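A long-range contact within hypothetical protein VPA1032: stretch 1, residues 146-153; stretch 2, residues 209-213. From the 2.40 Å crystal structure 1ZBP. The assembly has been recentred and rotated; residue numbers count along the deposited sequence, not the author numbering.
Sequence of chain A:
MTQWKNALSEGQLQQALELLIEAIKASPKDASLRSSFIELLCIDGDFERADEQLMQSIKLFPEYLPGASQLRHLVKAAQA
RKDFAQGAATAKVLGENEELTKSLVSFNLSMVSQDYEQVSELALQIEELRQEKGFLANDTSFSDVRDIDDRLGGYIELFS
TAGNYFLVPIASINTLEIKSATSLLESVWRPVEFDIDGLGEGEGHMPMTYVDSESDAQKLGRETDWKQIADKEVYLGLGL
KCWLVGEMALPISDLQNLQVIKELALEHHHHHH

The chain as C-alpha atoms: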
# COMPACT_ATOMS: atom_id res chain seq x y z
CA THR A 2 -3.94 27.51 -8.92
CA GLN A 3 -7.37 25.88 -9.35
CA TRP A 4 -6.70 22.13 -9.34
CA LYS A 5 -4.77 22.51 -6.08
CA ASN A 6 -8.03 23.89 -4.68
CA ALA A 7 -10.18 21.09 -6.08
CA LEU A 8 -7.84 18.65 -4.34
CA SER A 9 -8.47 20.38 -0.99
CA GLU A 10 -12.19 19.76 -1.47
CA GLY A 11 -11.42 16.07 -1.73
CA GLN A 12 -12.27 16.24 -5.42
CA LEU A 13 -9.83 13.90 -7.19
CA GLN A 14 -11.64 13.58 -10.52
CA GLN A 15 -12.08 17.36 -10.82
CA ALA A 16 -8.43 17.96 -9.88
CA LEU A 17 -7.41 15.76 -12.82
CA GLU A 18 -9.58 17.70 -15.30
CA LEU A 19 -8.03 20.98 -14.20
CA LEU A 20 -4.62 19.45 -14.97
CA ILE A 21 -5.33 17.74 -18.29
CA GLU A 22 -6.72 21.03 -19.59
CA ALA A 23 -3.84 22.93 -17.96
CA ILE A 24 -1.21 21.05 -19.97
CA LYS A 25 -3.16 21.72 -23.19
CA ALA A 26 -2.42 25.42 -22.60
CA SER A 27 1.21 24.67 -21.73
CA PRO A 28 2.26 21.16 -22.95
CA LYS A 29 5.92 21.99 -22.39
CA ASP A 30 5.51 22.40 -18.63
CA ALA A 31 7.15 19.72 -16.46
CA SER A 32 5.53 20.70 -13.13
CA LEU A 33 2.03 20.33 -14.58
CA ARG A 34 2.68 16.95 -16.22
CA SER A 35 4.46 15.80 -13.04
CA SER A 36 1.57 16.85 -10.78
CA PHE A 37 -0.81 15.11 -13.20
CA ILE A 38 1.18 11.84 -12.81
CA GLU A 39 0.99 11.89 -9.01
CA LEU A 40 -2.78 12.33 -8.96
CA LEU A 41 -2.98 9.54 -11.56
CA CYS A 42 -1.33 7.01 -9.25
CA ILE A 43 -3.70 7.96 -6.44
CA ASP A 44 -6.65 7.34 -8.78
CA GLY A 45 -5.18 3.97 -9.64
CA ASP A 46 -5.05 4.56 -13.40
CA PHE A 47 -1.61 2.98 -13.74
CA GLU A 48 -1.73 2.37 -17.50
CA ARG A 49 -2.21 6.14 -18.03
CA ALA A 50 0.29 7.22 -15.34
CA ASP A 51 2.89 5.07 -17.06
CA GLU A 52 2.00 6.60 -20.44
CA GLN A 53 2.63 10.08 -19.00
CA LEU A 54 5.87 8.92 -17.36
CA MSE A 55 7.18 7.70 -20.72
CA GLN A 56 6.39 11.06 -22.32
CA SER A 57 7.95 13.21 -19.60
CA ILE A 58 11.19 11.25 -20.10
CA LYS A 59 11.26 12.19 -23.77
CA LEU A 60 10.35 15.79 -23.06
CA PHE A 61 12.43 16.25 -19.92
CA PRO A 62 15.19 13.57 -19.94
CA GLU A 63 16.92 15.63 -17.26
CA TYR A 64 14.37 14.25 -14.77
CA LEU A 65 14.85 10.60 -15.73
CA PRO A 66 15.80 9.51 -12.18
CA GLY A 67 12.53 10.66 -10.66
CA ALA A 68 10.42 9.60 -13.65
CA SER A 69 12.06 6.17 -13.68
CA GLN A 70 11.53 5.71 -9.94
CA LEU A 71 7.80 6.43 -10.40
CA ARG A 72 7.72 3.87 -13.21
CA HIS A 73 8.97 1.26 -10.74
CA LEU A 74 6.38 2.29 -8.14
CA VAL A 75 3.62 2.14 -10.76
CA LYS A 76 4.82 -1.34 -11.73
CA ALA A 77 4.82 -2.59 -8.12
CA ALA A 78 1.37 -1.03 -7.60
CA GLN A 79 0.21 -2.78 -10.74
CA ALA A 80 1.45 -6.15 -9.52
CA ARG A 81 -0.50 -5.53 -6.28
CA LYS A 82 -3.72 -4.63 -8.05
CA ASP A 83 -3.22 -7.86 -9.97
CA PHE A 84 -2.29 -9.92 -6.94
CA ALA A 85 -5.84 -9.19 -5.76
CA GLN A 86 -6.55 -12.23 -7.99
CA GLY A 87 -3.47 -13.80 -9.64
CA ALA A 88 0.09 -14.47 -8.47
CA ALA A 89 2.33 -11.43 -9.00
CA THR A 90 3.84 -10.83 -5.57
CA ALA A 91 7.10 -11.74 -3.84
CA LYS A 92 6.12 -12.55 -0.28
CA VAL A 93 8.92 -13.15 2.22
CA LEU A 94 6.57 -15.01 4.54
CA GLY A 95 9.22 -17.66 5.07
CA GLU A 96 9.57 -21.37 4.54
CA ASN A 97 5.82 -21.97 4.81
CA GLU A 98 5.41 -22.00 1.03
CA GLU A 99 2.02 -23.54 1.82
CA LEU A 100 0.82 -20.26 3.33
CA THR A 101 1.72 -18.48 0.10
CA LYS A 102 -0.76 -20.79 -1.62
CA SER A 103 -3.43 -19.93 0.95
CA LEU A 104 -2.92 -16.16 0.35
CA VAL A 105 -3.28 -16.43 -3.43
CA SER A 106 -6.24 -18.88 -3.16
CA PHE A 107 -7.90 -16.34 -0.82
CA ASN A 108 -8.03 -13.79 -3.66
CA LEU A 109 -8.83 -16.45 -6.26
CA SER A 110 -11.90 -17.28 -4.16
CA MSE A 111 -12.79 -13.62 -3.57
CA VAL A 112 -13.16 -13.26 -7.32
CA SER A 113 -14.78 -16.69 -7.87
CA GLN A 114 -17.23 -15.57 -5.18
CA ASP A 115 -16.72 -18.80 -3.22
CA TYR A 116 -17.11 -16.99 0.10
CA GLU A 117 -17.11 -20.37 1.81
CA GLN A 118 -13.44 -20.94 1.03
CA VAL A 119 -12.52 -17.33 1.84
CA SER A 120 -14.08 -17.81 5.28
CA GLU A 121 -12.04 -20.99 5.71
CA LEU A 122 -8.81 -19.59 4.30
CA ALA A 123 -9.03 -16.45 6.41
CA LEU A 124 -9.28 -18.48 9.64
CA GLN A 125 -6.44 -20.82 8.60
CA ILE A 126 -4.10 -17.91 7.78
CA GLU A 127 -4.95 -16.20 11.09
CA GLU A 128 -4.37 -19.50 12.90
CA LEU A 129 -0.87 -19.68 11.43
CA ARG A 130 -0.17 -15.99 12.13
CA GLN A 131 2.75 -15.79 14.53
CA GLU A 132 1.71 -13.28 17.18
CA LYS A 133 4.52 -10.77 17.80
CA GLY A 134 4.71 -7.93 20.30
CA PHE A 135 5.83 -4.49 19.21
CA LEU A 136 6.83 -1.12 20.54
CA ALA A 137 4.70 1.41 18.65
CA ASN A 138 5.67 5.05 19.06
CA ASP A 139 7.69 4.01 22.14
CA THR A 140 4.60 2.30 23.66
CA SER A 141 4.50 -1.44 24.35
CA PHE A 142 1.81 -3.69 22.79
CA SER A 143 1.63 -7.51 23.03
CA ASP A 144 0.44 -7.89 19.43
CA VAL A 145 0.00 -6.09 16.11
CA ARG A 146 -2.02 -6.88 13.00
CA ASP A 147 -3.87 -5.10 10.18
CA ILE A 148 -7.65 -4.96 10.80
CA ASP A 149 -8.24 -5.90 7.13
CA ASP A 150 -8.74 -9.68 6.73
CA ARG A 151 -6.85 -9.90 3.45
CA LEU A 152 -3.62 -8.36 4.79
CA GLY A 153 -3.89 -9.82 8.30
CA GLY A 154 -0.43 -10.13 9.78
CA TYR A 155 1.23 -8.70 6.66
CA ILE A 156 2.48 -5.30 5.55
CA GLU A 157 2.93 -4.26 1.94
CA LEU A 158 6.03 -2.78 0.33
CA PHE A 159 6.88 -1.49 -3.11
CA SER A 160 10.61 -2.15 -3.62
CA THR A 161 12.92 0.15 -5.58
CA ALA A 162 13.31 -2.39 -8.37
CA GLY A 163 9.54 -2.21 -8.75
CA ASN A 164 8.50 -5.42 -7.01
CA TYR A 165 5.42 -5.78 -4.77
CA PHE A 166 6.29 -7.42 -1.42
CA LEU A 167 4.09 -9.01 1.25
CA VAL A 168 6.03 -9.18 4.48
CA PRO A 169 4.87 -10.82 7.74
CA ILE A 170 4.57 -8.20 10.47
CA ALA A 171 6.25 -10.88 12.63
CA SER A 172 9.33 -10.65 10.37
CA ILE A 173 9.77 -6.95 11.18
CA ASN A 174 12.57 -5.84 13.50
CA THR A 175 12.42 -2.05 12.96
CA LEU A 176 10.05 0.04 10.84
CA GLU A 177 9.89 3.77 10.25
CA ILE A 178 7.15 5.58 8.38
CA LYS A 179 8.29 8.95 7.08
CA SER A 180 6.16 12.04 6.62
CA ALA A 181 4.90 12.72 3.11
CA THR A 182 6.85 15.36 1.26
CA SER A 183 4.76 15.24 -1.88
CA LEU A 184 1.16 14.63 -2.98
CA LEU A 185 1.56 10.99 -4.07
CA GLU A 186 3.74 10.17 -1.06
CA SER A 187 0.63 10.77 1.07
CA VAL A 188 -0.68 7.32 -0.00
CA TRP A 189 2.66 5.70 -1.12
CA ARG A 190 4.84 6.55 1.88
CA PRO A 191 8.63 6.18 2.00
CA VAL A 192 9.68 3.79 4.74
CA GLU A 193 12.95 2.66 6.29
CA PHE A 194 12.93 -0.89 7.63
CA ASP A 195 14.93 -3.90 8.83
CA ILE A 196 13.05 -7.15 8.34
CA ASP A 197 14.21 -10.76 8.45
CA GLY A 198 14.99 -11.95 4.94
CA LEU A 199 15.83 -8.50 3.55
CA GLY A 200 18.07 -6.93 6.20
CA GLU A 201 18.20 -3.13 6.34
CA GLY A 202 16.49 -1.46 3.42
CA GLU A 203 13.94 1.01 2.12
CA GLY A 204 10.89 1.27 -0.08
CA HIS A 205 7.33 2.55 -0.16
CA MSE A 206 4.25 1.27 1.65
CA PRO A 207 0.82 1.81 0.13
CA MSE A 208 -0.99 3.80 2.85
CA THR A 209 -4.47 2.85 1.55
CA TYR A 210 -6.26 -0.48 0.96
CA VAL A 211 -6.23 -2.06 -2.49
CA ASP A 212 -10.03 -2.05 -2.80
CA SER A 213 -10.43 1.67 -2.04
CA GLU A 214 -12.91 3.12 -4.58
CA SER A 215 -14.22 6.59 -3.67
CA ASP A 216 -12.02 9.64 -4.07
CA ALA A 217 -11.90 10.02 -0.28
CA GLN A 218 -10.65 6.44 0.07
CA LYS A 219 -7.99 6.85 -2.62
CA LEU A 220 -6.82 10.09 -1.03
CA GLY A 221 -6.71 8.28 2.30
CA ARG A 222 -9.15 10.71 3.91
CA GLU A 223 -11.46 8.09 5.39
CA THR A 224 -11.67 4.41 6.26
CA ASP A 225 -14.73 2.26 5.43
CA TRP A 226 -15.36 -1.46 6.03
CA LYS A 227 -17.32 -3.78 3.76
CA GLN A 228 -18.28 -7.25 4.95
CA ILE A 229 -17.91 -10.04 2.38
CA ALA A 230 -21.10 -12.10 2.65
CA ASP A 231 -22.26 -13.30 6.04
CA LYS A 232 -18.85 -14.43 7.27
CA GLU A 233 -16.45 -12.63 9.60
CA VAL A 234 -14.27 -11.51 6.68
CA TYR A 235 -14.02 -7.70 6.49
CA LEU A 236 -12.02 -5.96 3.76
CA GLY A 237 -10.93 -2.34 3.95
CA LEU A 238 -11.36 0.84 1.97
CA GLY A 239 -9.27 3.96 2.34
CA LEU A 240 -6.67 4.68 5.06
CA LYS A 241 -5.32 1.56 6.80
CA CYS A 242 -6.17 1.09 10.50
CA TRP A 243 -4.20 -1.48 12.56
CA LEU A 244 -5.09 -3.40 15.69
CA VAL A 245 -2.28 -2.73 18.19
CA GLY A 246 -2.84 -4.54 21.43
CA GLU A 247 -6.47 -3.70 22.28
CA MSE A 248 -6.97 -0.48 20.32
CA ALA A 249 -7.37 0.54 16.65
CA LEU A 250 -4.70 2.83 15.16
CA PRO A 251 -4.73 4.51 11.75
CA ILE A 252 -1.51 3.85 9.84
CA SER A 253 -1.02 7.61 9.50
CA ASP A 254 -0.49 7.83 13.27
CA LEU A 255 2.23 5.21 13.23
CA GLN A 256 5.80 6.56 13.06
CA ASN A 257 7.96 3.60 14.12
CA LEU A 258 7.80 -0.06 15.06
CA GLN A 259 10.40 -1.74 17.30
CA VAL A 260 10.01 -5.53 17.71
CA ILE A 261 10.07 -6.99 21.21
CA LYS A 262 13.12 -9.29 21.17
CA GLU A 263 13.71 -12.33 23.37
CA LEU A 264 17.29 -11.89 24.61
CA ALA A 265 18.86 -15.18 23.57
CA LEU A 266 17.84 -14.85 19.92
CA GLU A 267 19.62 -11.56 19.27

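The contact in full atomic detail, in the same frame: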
# COMPACT_ATOMS: atom_id res chain seq x y z
N ARG A 146 -1.51 -6.28 14.22
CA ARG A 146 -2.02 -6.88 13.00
C ARG A 146 -2.91 -5.89 12.26
O ARG A 146 -3.49 -5.01 12.88
CB ARG A 146 -2.79 -8.13 13.38
CG ARG A 146 -3.02 -9.07 12.25
CD ARG A 146 -4.43 -8.94 11.71
NE ARG A 146 -5.44 -9.23 12.72
CZ ARG A 146 -6.64 -9.71 12.42
NH1 ARG A 146 -6.96 -9.96 11.16
NH2 ARG A 146 -7.52 -9.95 13.40
N ASP A 147 -3.01 -6.01 10.94
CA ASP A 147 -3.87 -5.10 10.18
C ASP A 147 -5.33 -5.55 10.40
O ASP A 147 -5.60 -6.75 10.44
CB ASP A 147 -3.54 -5.18 8.68
CG ASP A 147 -4.17 -4.05 7.87
OD1 ASP A 147 -5.40 -3.84 7.98
OD2 ASP A 147 -3.44 -3.38 7.12
N ILE A 148 -6.25 -4.61 10.56
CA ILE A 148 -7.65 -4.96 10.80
C ILE A 148 -8.23 -5.73 9.60
O ILE A 148 -8.98 -6.69 9.78
CB ILE A 148 -8.52 -3.70 11.09
CG1 ILE A 148 -8.13 -3.12 12.46
CG2 ILE A 148 -10.01 -4.06 11.08
CD1 ILE A 148 -8.84 -1.79 12.80
N ASP A 149 -7.86 -5.28 8.40
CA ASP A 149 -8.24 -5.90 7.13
C ASP A 149 -7.99 -7.41 7.21
O ASP A 149 -6.97 -7.84 7.74
CB ASP A 149 -7.35 -5.31 6.03
CG ASP A 149 -7.78 -5.72 4.64
OD1 ASP A 149 -8.70 -5.09 4.08
OD2 ASP A 149 -7.20 -6.68 4.11
N ASP A 150 -8.91 -8.22 6.69
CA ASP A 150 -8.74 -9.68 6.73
C ASP A 150 -7.90 -10.26 5.60
O ASP A 150 -7.48 -11.42 5.66
CB ASP A 150 -10.09 -10.38 6.77
CG ASP A 150 -10.72 -10.34 8.13
OD1 ASP A 150 -11.97 -10.23 8.19
OD2 ASP A 150 -9.97 -10.41 9.13
N ARG A 151 -7.66 -9.46 4.57
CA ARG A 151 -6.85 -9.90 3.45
C ARG A 151 -5.37 -9.77 3.84
O ARG A 151 -4.57 -10.71 3.67
CB ARG A 151 -7.15 -9.05 2.20
CG ARG A 151 -6.02 -8.98 1.18
CD ARG A 151 -6.31 -9.83 -0.04
NE ARG A 151 -7.58 -9.45 -0.63
CZ ARG A 151 -7.84 -8.24 -1.10
NH1 ARG A 151 -6.91 -7.31 -1.05
NH2 ARG A 151 -9.04 -7.95 -1.59
N LEU A 152 -5.00 -8.61 4.38
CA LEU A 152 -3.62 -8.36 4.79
C LEU A 152 -3.23 -9.09 6.07
O LEU A 152 -2.11 -9.59 6.18
CB LEU A 152 -3.39 -6.85 4.95
CG LEU A 152 -2.78 -6.09 3.76
CD1 LEU A 152 -3.08 -6.80 2.44
CD2 LEU A 152 -3.29 -4.66 3.76
N GLY A 153 -4.15 -9.14 7.04
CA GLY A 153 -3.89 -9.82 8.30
C GLY A 153 -2.61 -9.47 9.02
O GLY A 153 -2.44 -8.35 9.50
N THR A 209 -3.03 3.09 1.70
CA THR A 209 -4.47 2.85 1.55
C THR A 209 -4.75 1.41 1.11
O THR A 209 -3.88 0.77 0.53
CB THR A 209 -5.06 3.81 0.50
OG1 THR A 209 -6.49 3.79 0.58
CG2 THR A 209 -4.65 3.40 -0.89
N TYR A 210 -5.94 0.89 1.38
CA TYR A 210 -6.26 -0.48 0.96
C TYR A 210 -6.38 -0.60 -0.55
O TYR A 210 -6.68 0.36 -1.23
CB TYR A 210 -7.54 -0.96 1.64
CG TYR A 210 -7.35 -1.20 3.11
CD1 TYR A 210 -6.43 -2.15 3.57
CD2 TYR A 210 -8.02 -0.42 4.05
CE1 TYR A 210 -6.18 -2.32 4.92
CE2 TYR A 210 -7.77 -0.59 5.39
CZ TYR A 210 -6.86 -1.53 5.82
OH TYR A 210 -6.65 -1.69 7.17
N VAL A 211 -6.17 -1.81 -1.06
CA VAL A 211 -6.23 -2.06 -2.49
C VAL A 211 -7.63 -1.91 -3.10
O VAL A 211 -7.77 -1.53 -4.27
CB VAL A 211 -5.64 -3.47 -2.84
CG1 VAL A 211 -6.58 -4.58 -2.39
CG2 VAL A 211 -5.34 -3.56 -4.32
N ASP A 212 -8.66 -2.17 -2.31
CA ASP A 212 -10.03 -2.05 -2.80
C ASP A 212 -10.61 -0.63 -2.74
O ASP A 212 -11.70 -0.40 -3.26
CB ASP A 212 -10.96 -3.00 -2.04
CG ASP A 212 -10.74 -4.44 -2.41
OD1 ASP A 212 -10.94 -4.79 -3.60
OD2 ASP A 212 -10.37 -5.25 -1.52
N SER A 213 -9.90 0.31 -2.13
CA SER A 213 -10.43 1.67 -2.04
C SER A 213 -10.97 2.17 -3.38
O SER A 213 -10.28 2.10 -4.41
CB SER A 213 -9.37 2.63 -1.46
OG SER A 213 -8.11 2.44 -2.05

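A single carboxylate oxygen, OD1 of Asp147, serves both stretches at once. It accepts a hydrogen bond from the phenol of Tyr210 (OH to OD1, 2.6 Å) and another from the backbone of its own loop, where Asp149 N lies 2.9 Å from Asp147 OD1. The example illustrates a general principle: two segments distant in sequence can be joined with no backbone pairing when side chains that organise a loop also receive the partner.

The backbones stay well apart, and even the nearest CA atoms, those of Asp149 and Tyr210, are separated by 8.4 Å. Side chains span this gap. In the first stretch, Asp147 N bonds to Gly153 O at 2.8 Å, drawing the ends of the loop together, while Asp149 OD2 accepts from Arg151 N and Leu152 N, each at 2.9 Å. An aspartate can thus satisfy amides that the irregular backbone leaves without regular helical partners. The second stretch folds into a type I turn from Tyr210 to Ser213, supported by a 2.7 Å hydrogen bond from Ser213 OG to Tyr210 O.

Tyr210 dominates the contact. Its CA-to-CB bond points sideways, but the long side chain carries the ring to the loop. Asp149 OD1 lies over one face, and Asp149 CB comes within 3.4 Å of Tyr210 CE1. Leu152 CD2 approaches the ring edge, 3.9 Å from Tyr210 CE1, adding an apolar contact near the polar anchor.

A second tie is ionic. Arg151 reaches the turn, and its NH2 forms a salt bridge with Asp212 OD2 at 3.0 Å, combining charge attraction with a hydrogen bond. Val211 CG1 also sits at the guanidinium edge, 3.1 Å from Arg151 NH1, a close approach that is shorter than a normal van der Waals contact and has no bonding character. Together the two stretches bury a modest 246 Å², both sides summed.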